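Local coordinates for protein phosphatidylserine synthase (Haemophilus influenzae, PDB 3HSI) that is an enzyme of the phospholipase D superfamily, with two PLD-like sequence regions in one chain, at residues D63-E68 and I159-L164; R52-A57 and D84-I89; T56-Q61 and V140-G145. One frame throughout, in Å; residues are numbered along the deposited sequence.

All three contacts are mainly buried, but contact 3 is the most central. Its centre lies about 9 Å from the chain centre, against about 17 Å for contacts 1 and 2. The first segments follow one another along strand 52-56, its loop and the start of helix 64-79. Contacts 2 and 3 share T56 and A57. Contact 1 touches contact 3, with probable hydrogen bonds from Q61 N to I159 O and W60 NE1 to G66 O. Contact 2 is regular parallel sheet, with apolar packing on one face and a tyrosine-aspartate-lysine group on the other. Contact 1 relies on carboxylate and amide side chains at a helix start. Contact 3 mixes main-chain bonding, leucine packing and two waters.

Contact 1 of 3, residues D63-E68 and I159-L164; sequences DEAGQE and INNVYL
The N-terminus of helix 64-79 meets the loop after strand 151-155. D63 is the N-cap. Its CG sits between the backbone N and the carbonyl carbon (chi1 58°), so the carboxylate turns back over the first turn. D63 OD1 accepts from G66 N at 3.1 Å, met nearly along the C-O axis. N161 N donates to D63 OD2 at 2.8 Å, from above the carboxylate plane. The D63 carboxylate and the N161 amide meet tip to tip, stacked with planes 7° apart. That amide is gripped at both ends. A65 N donates to N161 OD1 at 2.9 Å, almost along the C=O axis. N161 ND2 donates to E64 OE1 at 3.1 Å, with the oxygen close to the amide plane. The helix-end N-H groups of A65 and G66 thus gain side-chain acceptors, and the helix end would be expected to favour a charged D63. Next to the polar group, A65 CB packs on L164 CD2 at 4.0 Å, and I159 CG2 touches G66 CA. Within the loop, N160 OD1 accepts from Y163 N at 3.0 Å. An N-capped helix thus docks on an Asx-motif loop of the phospholipase D active-site motif region.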
ATOM      1  N   ASP C  63     -27.556  12.808   6.038  1.00 25.42           N
ATOM      2  CA  ASP C  63     -27.978  14.186   6.289  1.00 24.46           C
ATOM      3  C   ASP C  63     -29.290  14.483   5.539  1.00 24.10           C
ATOM      4  O   ASP C  63     -29.963  13.561   5.079  1.00 23.58           O
ATOM      5  CB  ASP C  63     -26.850  15.155   5.920  1.00 24.23           C
ATOM      6  CG  ASP C  63     -26.423  15.022   4.453  1.00 24.60           C
ATOM      7  OD1 ASP C  63     -27.222  14.467   3.656  1.00 24.88           O
ATOM      8  OD2 ASP C  63     -25.315  15.496   4.090  1.00 23.64           O
ATOM      9  N   GLU C  64     -29.660  15.757   5.415  1.00 24.23           N
ATOM     10  CA  GLU C  64     -30.995  16.110   4.868  1.00 23.87           C
ATOM     11  C   GLU C  64     -31.186  15.785   3.394  1.00 23.05           C
ATOM     12  O   GLU C  64     -32.280  15.397   2.986  1.00 23.09           O
ATOM     13  CB  GLU C  64     -31.329  17.579   5.111  1.00 23.53           C
ATOM     14  CG  GLU C  64     -31.512  17.905   6.563  1.00 25.85           C
ATOM     15  CD  GLU C  64     -30.230  18.419   7.237  1.00 29.76           C
ATOM     16  OE1 GLU C  64     -29.096  18.029   6.862  1.00 29.83           O
ATOM     17  OE2 GLU C  64     -30.371  19.233   8.173  1.00 33.67           O
ATOM     18  N   ALA C  65     -30.143  15.989   2.600  1.00 22.68           N
ATOM     19  CA  ALA C  65     -30.159  15.590   1.185  1.00 23.08           C
ATOM     20  C   ALA C  65     -30.255  14.049   1.043  1.00 23.14           C
ATOM     21  O   ALA C  65     -31.081  13.530   0.271  1.00 23.09           O
ATOM     22  CB  ALA C  65     -28.932  16.151   0.443  1.00 22.19           C
ATOM     23  N   GLY C  66     -29.437  13.325   1.811  1.00 23.18           N
ATOM     24  CA  GLY C  66     -29.509  11.853   1.829  1.00 22.98           C
ATOM     25  C   GLY C  66     -30.922  11.357   2.080  1.00 23.31           C
ATOM     26  O   GLY C  66     -31.381  10.412   1.430  1.00 23.53           O
ATOM     27  N   GLN C  67     -31.607  12.012   3.020  1.00 22.99           N
ATOM     28  CA  GLN C  67     -32.919  11.636   3.455  1.00 22.96           C
ATOM     29  C   GLN C  67     -33.961  11.930   2.382  1.00 22.60           C
ATOM     30  O   GLN C  67     -34.861  11.120   2.154  1.00 21.93           O
ATOM     31  CB  GLN C  67     -33.285  12.376   4.750  1.00 22.92           C
ATOM     32  CG  GLN C  67     -34.680  12.030   5.316  1.00 25.20           C
ATOM     33  CD  GLN C  67     -34.750  10.614   5.900  1.00 30.24           C
ATOM     34  OE1 GLN C  67     -34.071  10.300   6.883  1.00 31.87           O
ATOM     35  NE2 GLN C  67     -35.552   9.739   5.271  1.00 30.34           N
ATOM     36  N   GLU C  68     -33.849  13.090   1.746  1.00 22.94           N
ATOM     37  CA  GLU C  68     -34.758  13.464   0.670  1.00 23.54           C
ATOM     38  C   GLU C  68     -34.619  12.464  -0.482  1.00 23.50           C
ATOM     39  O   GLU C  68     -35.624  11.986  -1.018  1.00 23.79           O
ATOM     40  CB  GLU C  68     -34.449  14.864   0.184  1.00 24.24           C
ATOM     41  CG  GLU C  68     -35.546  15.444  -0.699  1.00 27.54           C
ATOM     42  CD  GLU C  68     -35.263  16.865  -1.154  1.00 32.36           C
ATOM     43  OE1 GLU C  68     -34.342  17.526  -0.604  1.00 32.33           O
ATOM     44  OE2 GLU C  68     -35.975  17.322  -2.081  1.00 36.04           O
ATOM     45  N   ILE C 159     -23.784  11.251  -2.301  1.00 24.07           N
ATOM     46  CA  ILE C 159     -25.064  11.808  -1.864  1.00 23.69           C
ATOM     47  C   ILE C 159     -24.870  12.379  -0.468  1.00 22.90           C
ATOM     48  O   ILE C 159     -24.745  11.637   0.503  1.00 22.79           O
ATOM     49  CB  ILE C 159     -26.223  10.755  -1.830  1.00 23.59           C
ATOM     50  CG1 ILE C 159     -26.332   9.993  -3.153  1.00 26.38           C
ATOM     51  CG2 ILE C 159     -27.573  11.404  -1.456  1.00 24.20           C
ATOM     52  CD1 ILE C 159     -26.987  10.783  -4.266  1.00 30.27           C
ATOM     53  N   ASN C 160     -24.813  13.705  -0.393  1.00 22.55           N
ATOM     54  CA  ASN C 160     -24.892  14.449   0.881  1.00 22.30           C
ATOM     55  C   ASN C 160     -25.309  15.893   0.560  1.00 21.06           C
ATOM     56  O   ASN C 160     -25.481  16.222  -0.613  1.00 21.87           O
ATOM     57  CB  ASN C 160     -23.559  14.395   1.659  1.00 21.35           C
ATOM     58  CG  ASN C 160     -22.470  15.170   0.988  1.00 22.15           C
ATOM     59  OD1 ASN C 160     -22.712  15.867   0.008  1.00 22.35           O
ATOM     60  ND2 ASN C 160     -21.246  15.065   1.512  1.00 24.46           N
ATOM     61  N   ASN C 161     -25.438  16.737   1.580  1.00 19.84           N
ATOM     62  CA  ASN C 161     -25.843  18.143   1.396  1.00 18.95           C
ATOM     63  C   ASN C 161     -25.020  18.948   0.388  1.00 18.69           C
ATOM     64  O   ASN C 161     -25.573  19.624  -0.495  1.00 18.42           O
ATOM     65  CB  ASN C 161     -25.857  18.892   2.748  1.00 17.91           C
ATOM     66  CG  ASN C 161     -26.955  18.403   3.689  1.00 18.26           C
ATOM     67  OD1 ASN C 161     -27.957  17.828   3.266  1.00 20.46           O
ATOM     68  ND2 ASN C 161     -26.752  18.616   4.983  1.00 19.60           N
ATOM     69  N   VAL C 162     -23.699  18.923   0.536  1.00 18.52           N
ATOM     70  CA  VAL C 162     -22.889  19.759  -0.347  1.00 18.37           C
ATOM     71  C   VAL C 162     -22.925  19.342  -1.825  1.00 18.96           C
ATOM     72  O   VAL C 162     -23.111  20.190  -2.692  1.00 18.41           O
ATOM     73  CB  VAL C 162     -21.458  20.113   0.222  1.00 18.86           C
ATOM     74  CG1 VAL C 162     -21.624  21.033   1.436  1.00 17.32           C
ATOM     75  CG2 VAL C 162     -20.633  18.862   0.569  1.00 15.99           C
ATOM     76  N   TYR C 163     -22.871  18.037  -2.103  1.00 19.58           N
ATOM     77  CA  TYR C 163     -22.912  17.576  -3.494  1.00 21.12           C
ATOM     78  C   TYR C 163     -24.240  17.891  -4.181  1.00 21.59           C
ATOM     79  O   TYR C 163     -24.286  18.046  -5.413  1.00 23.22           O
ATOM     80  CB  TYR C 163     -22.630  16.063  -3.598  1.00 22.26           C
ATOM     81  CG  TYR C 163     -21.168  15.653  -3.472  1.00 21.54           C
ATOM     82  CD1 TYR C 163     -20.734  14.851  -2.420  1.00 21.86           C
ATOM     83  CD2 TYR C 163     -20.232  16.057  -4.423  1.00 21.81           C
ATOM     84  CE1 TYR C 163     -19.383  14.464  -2.309  1.00 18.97           C
ATOM     85  CE2 TYR C 163     -18.892  15.687  -4.330  1.00 21.37           C
ATOM     86  CZ  TYR C 163     -18.472  14.874  -3.280  1.00 22.28           C
ATOM     87  OH  TYR C 163     -17.132  14.521  -3.207  1.00 22.39           O
ATOM     88  N   LEU C 164     -25.317  17.980  -3.410  1.00 20.91           N
ATOM     89  CA  LEU C 164     -26.633  18.269  -3.984  1.00 21.03           C
ATOM     90  C   LEU C 164     -27.116  19.713  -3.744  1.00 21.24           C
ATOM     91  O   LEU C 164     -28.272  20.064  -4.071  1.00 21.29           O
ATOM     92  CB  LEU C 164     -27.648  17.259  -3.438  1.00 21.93           C
ATOM     93  CG  LEU C 164     -27.726  15.906  -4.170  1.00 22.79           C
ATOM     94  CD1 LEU C 164     -26.374  15.299  -4.391  1.00 25.78           C
ATOM     95  CD2 LEU C 164     -28.571  14.942  -3.395  1.00 25.67           C
TER

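Contact 2 of 3, residues R52-A57 and D84-I89; sequences RIYVTA and DVKVLI
Strand segments 52-56 and 84-89 run in parallel, their directions 6° apart, joined by main-chain bonds. I53 N donates to D84 O, and K86 N donates to I53 O at 2.9 Å. Then V55 N reaches K86 O, and L88 N meets V55 O at 2.7 Å, nearly straight at 175°. A57 N to L88 O ends the series. Polar side chains meet on the face that carries R52, Y54 and T56. Y54 OH donates to D84 OD2 at 2.6 Å, with the ring and carboxylate planes nearly perpendicular. K86 NZ forms a salt bridge with D84 OD1 in its own strand at 2.8 Å, on the syn lone pair, and only a weak bond with Y54 OH at 3.4 Å. N192 ND2 of helix 181-195 also bonds to this hydroxyl. CH-pi packing adds to this: K86 runs alongside Y54, and K86 CB is 4.2 Å from the centroid of the Y54 ring, over one face. Apolar packing occupies the other face, where V55 CG1 meets V87 CG1 at 4.0 Å and I53 lies beside V85. Neighbouring parallel strands joined through helix 64-79 are the hallmark of a beta-alpha-beta crossover.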
ATOM      1  N   ARG C  52     -35.704  -0.498 -12.784  1.00 24.47           N
ATOM      2  CA  ARG C  52     -34.520  -0.637 -11.923  1.00 24.50           C
ATOM      3  C   ARG C  52     -33.878   0.693 -11.568  1.00 24.37           C
ATOM      4  O   ARG C  52     -34.019   1.688 -12.318  1.00 24.21           O
ATOM      5  CB  ARG C  52     -33.466  -1.510 -12.606  1.00 23.99           C
ATOM      6  CG  ARG C  52     -32.832  -0.817 -13.837  1.00 23.53           C
ATOM      7  CD  ARG C  52     -32.145  -1.811 -14.740  1.00 20.40           C
ATOM      8  NE  ARG C  52     -31.754  -1.146 -15.976  1.00 23.77           N
ATOM      9  CZ  ARG C  52     -31.127  -1.728 -16.993  1.00 23.82           C
ATOM     10  NH1 ARG C  52     -30.795  -3.022 -16.949  1.00 20.54           N
ATOM     11  NH2 ARG C  52     -30.831  -1.002 -18.057  1.00 23.68           N
ATOM     12  N   ILE C  53     -33.163   0.672 -10.438  1.00 23.78           N
ATOM     13  CA  ILE C  53     -32.360   1.773  -9.970  1.00 23.87           C
ATOM     14  C   ILE C  53     -31.106   1.192  -9.343  1.00 24.38           C
ATOM     15  O   ILE C  53     -31.176   0.550  -8.286  1.00 25.68           O
ATOM     16  CB  ILE C  53     -33.101   2.659  -8.933  1.00 23.79           C
ATOM     17  CG1 ILE C  53     -34.305   3.382  -9.587  1.00 23.32           C
ATOM     18  CG2 ILE C  53     -32.123   3.675  -8.301  1.00 22.59           C
ATOM     19  CD1 ILE C  53     -35.278   4.049  -8.596  1.00 23.57           C
ATOM     20  N   TYR C  54     -29.986   1.387 -10.027  1.00 23.54           N
ATOM     21  CA  TYR C  54     -28.660   1.020  -9.539  1.00 24.26           C
ATOM     22  C   TYR C  54     -27.845   2.276  -9.305  1.00 24.45           C
ATOM     23  O   TYR C  54     -27.852   3.205 -10.137  1.00 25.41           O
ATOM     24  CB  TYR C  54     -27.921   0.108 -10.541  1.00 23.39           C
ATOM     25  CG  TYR C  54     -28.426  -1.346 -10.581  1.00 23.82           C
ATOM     26  CD1 TYR C  54     -27.591  -2.412 -10.183  1.00 24.21           C
ATOM     27  CD2 TYR C  54     -29.725  -1.644 -10.990  1.00 23.47           C
ATOM     28  CE1 TYR C  54     -28.040  -3.737 -10.209  1.00 25.15           C
ATOM     29  CE2 TYR C  54     -30.192  -2.968 -11.020  1.00 25.51           C
ATOM     30  CZ  TYR C  54     -29.342  -4.007 -10.630  1.00 25.04           C
ATOM     31  OH  TYR C  54     -29.794  -5.303 -10.672  1.00 25.60           O
ATOM     32  N   VAL C  55     -27.142   2.283  -8.187  1.00 24.15           N
ATOM     33  CA  VAL C  55     -26.308   3.381  -7.746  1.00 24.27           C
ATOM     34  C   VAL C  55     -25.038   2.755  -7.171  1.00 24.48           C
ATOM     35  O   VAL C  55     -25.137   1.820  -6.370  1.00 24.86           O
ATOM     36  CB  VAL C  55     -27.018   4.180  -6.631  1.00 24.14           C
ATOM     37  CG1 VAL C  55     -26.054   5.122  -5.927  1.00 24.97           C
ATOM     38  CG2 VAL C  55     -28.207   4.973  -7.187  1.00 24.65           C
ATOM     39  N   THR C  56     -23.873   3.205  -7.649  1.00 24.00           N
ATOM     40  CA  THR C  56     -22.579   2.950  -7.005  1.00 25.74           C
ATOM     41  C   THR C  56     -22.083   4.344  -6.663  1.00 24.51           C
ATOM     42  O   THR C  56     -22.050   5.195  -7.522  1.00 24.68           O
ATOM     43  CB  THR C  56     -21.483   2.264  -7.932  1.00 26.07           C
ATOM     44  OG1 THR C  56     -21.328   3.036  -9.146  1.00 32.41           O
ATOM     45  CG2 THR C  56     -21.838   0.861  -8.292  1.00 25.88           C
ATOM     46  N   ALA C  57     -21.766   4.588  -5.398  1.00 23.96           N
ATOM     47  CA  ALA C  57     -21.228   5.869  -4.964  1.00 22.87           C
ATOM     48  C   ALA C  57     -20.237   5.567  -3.848  1.00 22.65           C
ATOM     49  O   ALA C  57     -20.225   4.447  -3.320  1.00 23.06           O
ATOM     50  CB  ALA C  57     -22.348   6.799  -4.493  1.00 22.19           C
ATOM     51  N   ASP C  84     -36.356  -3.227  -9.149  1.00 26.39           N
ATOM     52  CA  ASP C  84     -35.065  -3.769  -8.753  1.00 26.71           C
ATOM     53  C   ASP C  84     -34.184  -2.588  -8.313  1.00 25.89           C
ATOM     54  O   ASP C  84     -33.684  -1.867  -9.163  1.00 25.72           O
ATOM     55  CB  ASP C  84     -34.472  -4.525  -9.956  1.00 26.72           C
ATOM     56  CG  ASP C  84     -33.097  -5.118  -9.681  1.00 29.42           C
ATOM     57  OD1 ASP C  84     -32.697  -5.252  -8.492  1.00 31.03           O
ATOM     58  OD2 ASP C  84     -32.417  -5.445 -10.680  1.00 29.78           O
ATOM     59  N   VAL C  85     -34.052  -2.353  -7.000  1.00 25.27           N
ATOM     60  CA  VAL C  85     -33.211  -1.247  -6.467  1.00 25.06           C
ATOM     61  C   VAL C  85     -31.961  -1.796  -5.768  1.00 25.37           C
ATOM     62  O   VAL C  85     -32.083  -2.567  -4.819  1.00 26.02           O
ATOM     63  CB  VAL C  85     -33.964  -0.313  -5.456  1.00 24.53           C
ATOM     64  CG1 VAL C  85     -33.076   0.884  -5.048  1.00 25.97           C
ATOM     65  CG2 VAL C  85     -35.229   0.196  -6.021  1.00 23.37           C
ATOM     66  N   LYS C  86     -30.773  -1.374  -6.211  1.00 24.87           N
ATOM     67  CA  LYS C  86     -29.514  -1.783  -5.570  1.00 24.92           C
ATOM     68  C   LYS C  86     -28.640  -0.571  -5.420  1.00 24.25           C
ATOM     69  O   LYS C  86     -28.431   0.151  -6.385  1.00 24.82           O
ATOM     70  CB  LYS C  86     -28.782  -2.874  -6.375  1.00 24.46           C
ATOM     71  CG  LYS C  86     -29.663  -4.103  -6.606  1.00 24.91           C
ATOM     72  CD  LYS C  86     -28.991  -5.407  -6.245  1.00 28.34           C
ATOM     73  CE  LYS C  86     -29.987  -6.561  -6.284  1.00 28.91           C
ATOM     74  NZ  LYS C  86     -30.470  -6.805  -7.681  1.00 30.20           N
ATOM     75  N   VAL C  87     -28.198  -0.310  -4.198  1.00 23.70           N
ATOM     76  CA  VAL C  87     -27.312   0.826  -3.925  1.00 23.16           C
ATOM     77  C   VAL C  87     -26.031   0.245  -3.352  1.00 23.75           C
ATOM     78  O   VAL C  87     -26.042  -0.390  -2.276  1.00 23.95           O
ATOM     79  CB  VAL C  87     -27.967   1.875  -2.945  1.00 22.84           C
ATOM     80  CG1 VAL C  87     -27.024   3.031  -2.651  1.00 18.59           C
ATOM     81  CG2 VAL C  87     -29.321   2.405  -3.547  1.00 21.32           C
ATOM     82  N   LEU C  88     -24.928   0.436  -4.074  1.00 24.18           N
ATOM     83  CA  LEU C  88     -23.616  -0.048  -3.586  1.00 24.23           C
ATOM     84  C   LEU C  88     -22.766   1.136  -3.107  1.00 23.93           C
ATOM     85  O   LEU C  88     -22.553   2.084  -3.854  1.00 24.29           O
ATOM     86  CB  LEU C  88     -22.876  -0.860  -4.665  1.00 23.83           C
ATOM     87  CG  LEU C  88     -23.339  -2.283  -5.006  1.00 25.03           C
ATOM     88  CD1 LEU C  88     -24.788  -2.303  -5.538  1.00 22.79           C
ATOM     89  CD2 LEU C  88     -22.394  -2.986  -6.008  1.00 23.56           C
ATOM     90  N   ILE C  89     -22.328   1.095  -1.853  1.00 23.12           N
ATOM     91  CA  ILE C  89     -21.449   2.135  -1.326  1.00 23.45           C
ATOM     92  C   ILE C  89     -20.263   1.456  -0.682  1.00 23.24           C
ATOM     93  O   ILE C  89     -20.281   0.245  -0.447  1.00 23.57           O
ATOM     94  CB  ILE C  89     -22.158   3.131  -0.308  1.00 23.69           C
ATOM     95  CG1 ILE C  89     -22.851   2.406   0.882  1.00 23.78           C
ATOM     96  CG2 ILE C  89     -23.063   4.112  -1.044  1.00 22.31           C
ATOM     97  CD1 ILE C  89     -24.319   1.961   0.665  1.00 26.12           C
TER

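Contact 3 of 3, residues T56-Q61 and V140-G145; sequences TALYWQ and VLHVKG
T56 and L58 make most of the direct contact with V140-G145. T56 N donates to G145 O at 3.1 Å, almost straight at 174°. The T56 hydroxyl lies between the backbone N and the carbonyl carbon (chi1 53°), which turns OG1 to the other segment. T56 OG1 lies 3.2 Å from V143 O and also near G145 O; both bonds would be weak, and the one proton could serve either. V143 CG1 rests against the same threonine. G145 adopts backbone angles at which a side chain would collide with the preceding carbonyl O.

L58 has CG anti to the backbone N, and its two methyls part. L58 CD1 lies 3.5 Å from L141 O and 3.9 Å from V140 CG2. L58 CD2 lies 4.0 Å from H142 CE1, the two side chains running the same way. V140 CG2 sits over one face of the H142 imidazole.

Two waters form the next layer. One donates to K144 O at 2.7 Å and also bonds to T56 OG1. The other accepts from L58 N at 2.9 Å and from K144 NZ at 2.7 Å. The K144 chain turns at chi1 and chi2, then runs extended, bringing its amine back to the first segment. H142 and K144 match the HxK of the HKD signature of this superfamily, so L58 and the water held by K144 NZ lie beside that motif.

Further out, D90 OD1 accepts from L141 N, and N393 OD1 accepts from K144 N. Strand 141-142 runs parallel to strand 391-398 of the other large sheet, while T56 lies on strand 52-56, beside strand 84-90. Helix 181-195 packs on T56 and V143 through L195. The contact therefore lies where the two sheets come together.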
ATOM      1  N   THR C  56     -23.873   3.205  -7.649  1.00 24.00           N
ATOM      2  CA  THR C  56     -22.579   2.950  -7.005  1.00 25.74           C
ATOM      3  C   THR C  56     -22.083   4.344  -6.663  1.00 24.51           C
ATOM      4  O   THR C  56     -22.050   5.195  -7.522  1.00 24.68           O
ATOM      5  CB  THR C  56     -21.483   2.264  -7.932  1.00 26.07           C
ATOM      6  OG1 THR C  56     -21.328   3.036  -9.146  1.00 32.41           O
ATOM      7  CG2 THR C  56     -21.838   0.861  -8.292  1.00 25.88           C
ATOM      8  N   ALA C  57     -21.766   4.588  -5.398  1.00 23.96           N
ATOM      9  CA  ALA C  57     -21.228   5.869  -4.964  1.00 22.87           C
ATOM     10  C   ALA C  57     -20.237   5.567  -3.848  1.00 22.65           C
ATOM     11  O   ALA C  57     -20.225   4.447  -3.320  1.00 23.06           O
ATOM     12  CB  ALA C  57     -22.348   6.799  -4.493  1.00 22.19           C
ATOM     13  N   LEU C  58     -19.360   6.513  -3.540  1.00 22.22           N
ATOM     14  CA  LEU C  58     -18.458   6.349  -2.406  1.00 21.91           C
ATOM     15  C   LEU C  58     -19.297   6.276  -1.115  1.00 22.67           C
ATOM     16  O   LEU C  58     -19.134   5.363  -0.292  1.00 22.00           O
ATOM     17  CB  LEU C  58     -17.466   7.496  -2.321  1.00 21.03           C
ATOM     18  CG  LEU C  58     -16.479   7.433  -1.120  1.00 24.49           C
ATOM     19  CD1 LEU C  58     -15.666   6.122  -1.077  1.00 20.39           C
ATOM     20  CD2 LEU C  58     -15.527   8.671  -1.098  1.00 22.57           C
ATOM     21  N   TYR C  59     -20.242   7.193  -0.959  1.00 22.78           N
ATOM     22  CA  TYR C  59     -21.095   7.130   0.210  1.00 23.21           C
ATOM     23  C   TYR C  59     -22.436   7.744  -0.041  1.00 23.40           C
ATOM     24  O   TYR C  59     -22.629   8.444  -1.028  1.00 24.02           O
ATOM     25  CB  TYR C  59     -20.421   7.771   1.425  1.00 23.05           C
ATOM     26  CG  TYR C  59     -20.031   9.232   1.288  1.00 25.73           C
ATOM     27  CD1 TYR C  59     -20.884  10.237   1.727  1.00 28.61           C
ATOM     28  CD2 TYR C  59     -18.784   9.604   0.777  1.00 27.56           C
ATOM     29  CE1 TYR C  59     -20.519  11.566   1.654  1.00 29.69           C
ATOM     30  CE2 TYR C  59     -18.409  10.933   0.692  1.00 28.14           C
ATOM     31  CZ  TYR C  59     -19.284  11.913   1.130  1.00 29.26           C
ATOM     32  OH  TYR C  59     -18.939  13.243   1.066  1.00 28.22           O
ATOM     33  N   TRP C  60     -23.374   7.462   0.862  1.00 23.37           N
ATOM     34  CA  TRP C  60     -24.668   8.070   0.842  1.00 22.59           C
ATOM     35  C   TRP C  60     -24.951   8.452   2.298  1.00 23.04           C
ATOM     36  O   TRP C  60     -25.172   7.600   3.160  1.00 21.83           O
ATOM     37  CB  TRP C  60     -25.677   7.080   0.288  1.00 22.17           C
ATOM     38  CG  TRP C  60     -27.059   7.578   0.160  1.00 21.74           C
ATOM     39  CD1 TRP C  60     -27.741   8.373   1.040  1.00 23.44           C
ATOM     40  CD2 TRP C  60     -27.981   7.247  -0.882  1.00 20.76           C
ATOM     41  NE1 TRP C  60     -29.027   8.568   0.602  1.00 20.59           N
ATOM     42  CE2 TRP C  60     -29.199   7.890  -0.579  1.00 20.61           C
ATOM     43  CE3 TRP C  60     -27.894   6.459  -2.044  1.00 19.57           C
ATOM     44  CZ2 TRP C  60     -30.334   7.775  -1.397  1.00 20.76           C
ATOM     45  CZ3 TRP C  60     -29.026   6.341  -2.858  1.00 19.94           C
ATOM     46  CH2 TRP C  60     -30.218   7.016  -2.540  1.00 21.29           C
ATOM     47  N   GLN C  61     -24.912   9.760   2.556  1.00 23.41           N
ATOM     48  CA  GLN C  61     -24.880  10.290   3.917  1.00 23.29           C
ATOM     49  C   GLN C  61     -26.274  10.422   4.523  1.00 23.90           C
ATOM     50  O   GLN C  61     -27.233  10.768   3.843  1.00 23.71           O
ATOM     51  CB  GLN C  61     -24.210  11.656   3.888  1.00 22.92           C
ATOM     52  CG  GLN C  61     -23.934  12.280   5.229  1.00 22.53           C
ATOM     53  CD  GLN C  61     -22.804  11.567   5.971  1.00 23.75           C
ATOM     54  OE1 GLN C  61     -21.949  10.916   5.364  1.00 25.77           O
ATOM     55  NE2 GLN C  61     -22.806  11.681   7.283  1.00 24.10           N
ATOM     56  N   VAL C 140     -10.839   2.004  -1.608  1.00 21.72           N
ATOM     57  CA  VAL C 140     -12.293   2.233  -1.510  1.00 22.58           C
ATOM     58  C   VAL C 140     -13.012   2.147  -2.873  1.00 23.03           C
ATOM     59  O   VAL C 140     -12.388   2.177  -3.952  1.00 22.20           O
ATOM     60  CB  VAL C 140     -12.606   3.637  -0.861  1.00 23.31           C
ATOM     61  CG1 VAL C 140     -11.920   3.755   0.510  1.00 24.91           C
ATOM     62  CG2 VAL C 140     -12.113   4.759  -1.745  1.00 23.33           C
ATOM     63  N   LEU C 141     -14.335   2.068  -2.804  1.00 23.10           N
ATOM     64  CA  LEU C 141     -15.151   2.019  -3.966  1.00 23.85           C
ATOM     65  C   LEU C 141     -15.270   3.409  -4.581  1.00 24.31           C
ATOM     66  O   LEU C 141     -15.939   4.293  -4.046  1.00 24.28           O
ATOM     67  CB  LEU C 141     -16.522   1.444  -3.596  1.00 24.24           C
ATOM     68  CG  LEU C 141     -17.554   1.362  -4.746  1.00 24.46           C
ATOM     69  CD1 LEU C 141     -17.130   0.301  -5.774  1.00 21.41           C
ATOM     70  CD2 LEU C 141     -18.945   1.047  -4.176  1.00 20.09           C
ATOM     71  N   HIS C 142     -14.597   3.619  -5.704  1.00 24.93           N
ATOM     72  CA  HIS C 142     -14.711   4.888  -6.420  1.00 26.04           C
ATOM     73  C   HIS C 142     -15.378   4.706  -7.789  1.00 26.20           C
ATOM     74  O   HIS C 142     -15.327   5.613  -8.615  1.00 27.38           O
ATOM     75  CB  HIS C 142     -13.339   5.508  -6.634  1.00 26.64           C
ATOM     76  CG  HIS C 142     -12.858   6.371  -5.508  1.00 29.29           C
ATOM     77  ND1 HIS C 142     -13.637   7.343  -4.923  1.00 32.61           N
ATOM     78  CD2 HIS C 142     -11.629   6.483  -4.938  1.00 32.75           C
ATOM     79  CE1 HIS C 142     -12.935   7.980  -4.000  1.00 33.65           C
ATOM     80  NE2 HIS C 142     -11.710   7.482  -3.992  1.00 35.04           N
ATOM     81  N   VAL C 143     -15.959   3.540  -8.044  1.00 25.27           N
ATOM     82  CA  VAL C 143     -16.777   3.319  -9.225  1.00 25.47           C
ATOM     83  C   VAL C 143     -18.000   4.262  -9.154  1.00 25.24           C
ATOM     84  O   VAL C 143     -18.626   4.375  -8.087  1.00 25.11           O
ATOM     85  CB  VAL C 143     -17.248   1.836  -9.274  1.00 25.76           C
ATOM     86  CG1 VAL C 143     -18.411   1.617 -10.293  1.00 25.21           C
ATOM     87  CG2 VAL C 143     -16.059   0.919  -9.551  1.00 25.90           C
ATOM     88  N   LYS C 144     -18.318   4.922 -10.273  1.00 24.38           N
ATOM     89  CA  LYS C 144     -19.448   5.859 -10.351  1.00 23.80           C
ATOM     90  C   LYS C 144     -20.523   5.392 -11.294  1.00 23.69           C
ATOM     91  O   LYS C 144     -20.304   4.497 -12.115  1.00 23.74           O
ATOM     92  CB  LYS C 144     -18.985   7.247 -10.819  1.00 24.22           C
ATOM     93  CG  LYS C 144     -17.755   7.780 -10.131  1.00 25.00           C
ATOM     94  CD  LYS C 144     -18.002   8.051  -8.636  1.00 26.91           C
ATOM     95  CE  LYS C 144     -16.681   8.349  -7.899  1.00 29.77           C
ATOM     96  NZ  LYS C 144     -16.949   8.632  -6.451  1.00 33.09           N
ATOM     97  N   GLY C 145     -21.705   5.998 -11.195  1.00 23.95           N
ATOM     98  CA  GLY C 145     -22.770   5.685 -12.134  1.00 22.92           C
ATOM     99  C   GLY C 145     -24.048   5.411 -11.382  1.00 23.56           C
ATOM    100  O   GLY C 145     -24.034   4.718 -10.368  1.00 23.27           O
TER
HETATM  101  O   HOH W   1     -21.613   2.133 -11.857  1.00 24.38           O
HETATM  102  O   HOH W   2     -19.455   8.740  -5.416  1.00 27.69           O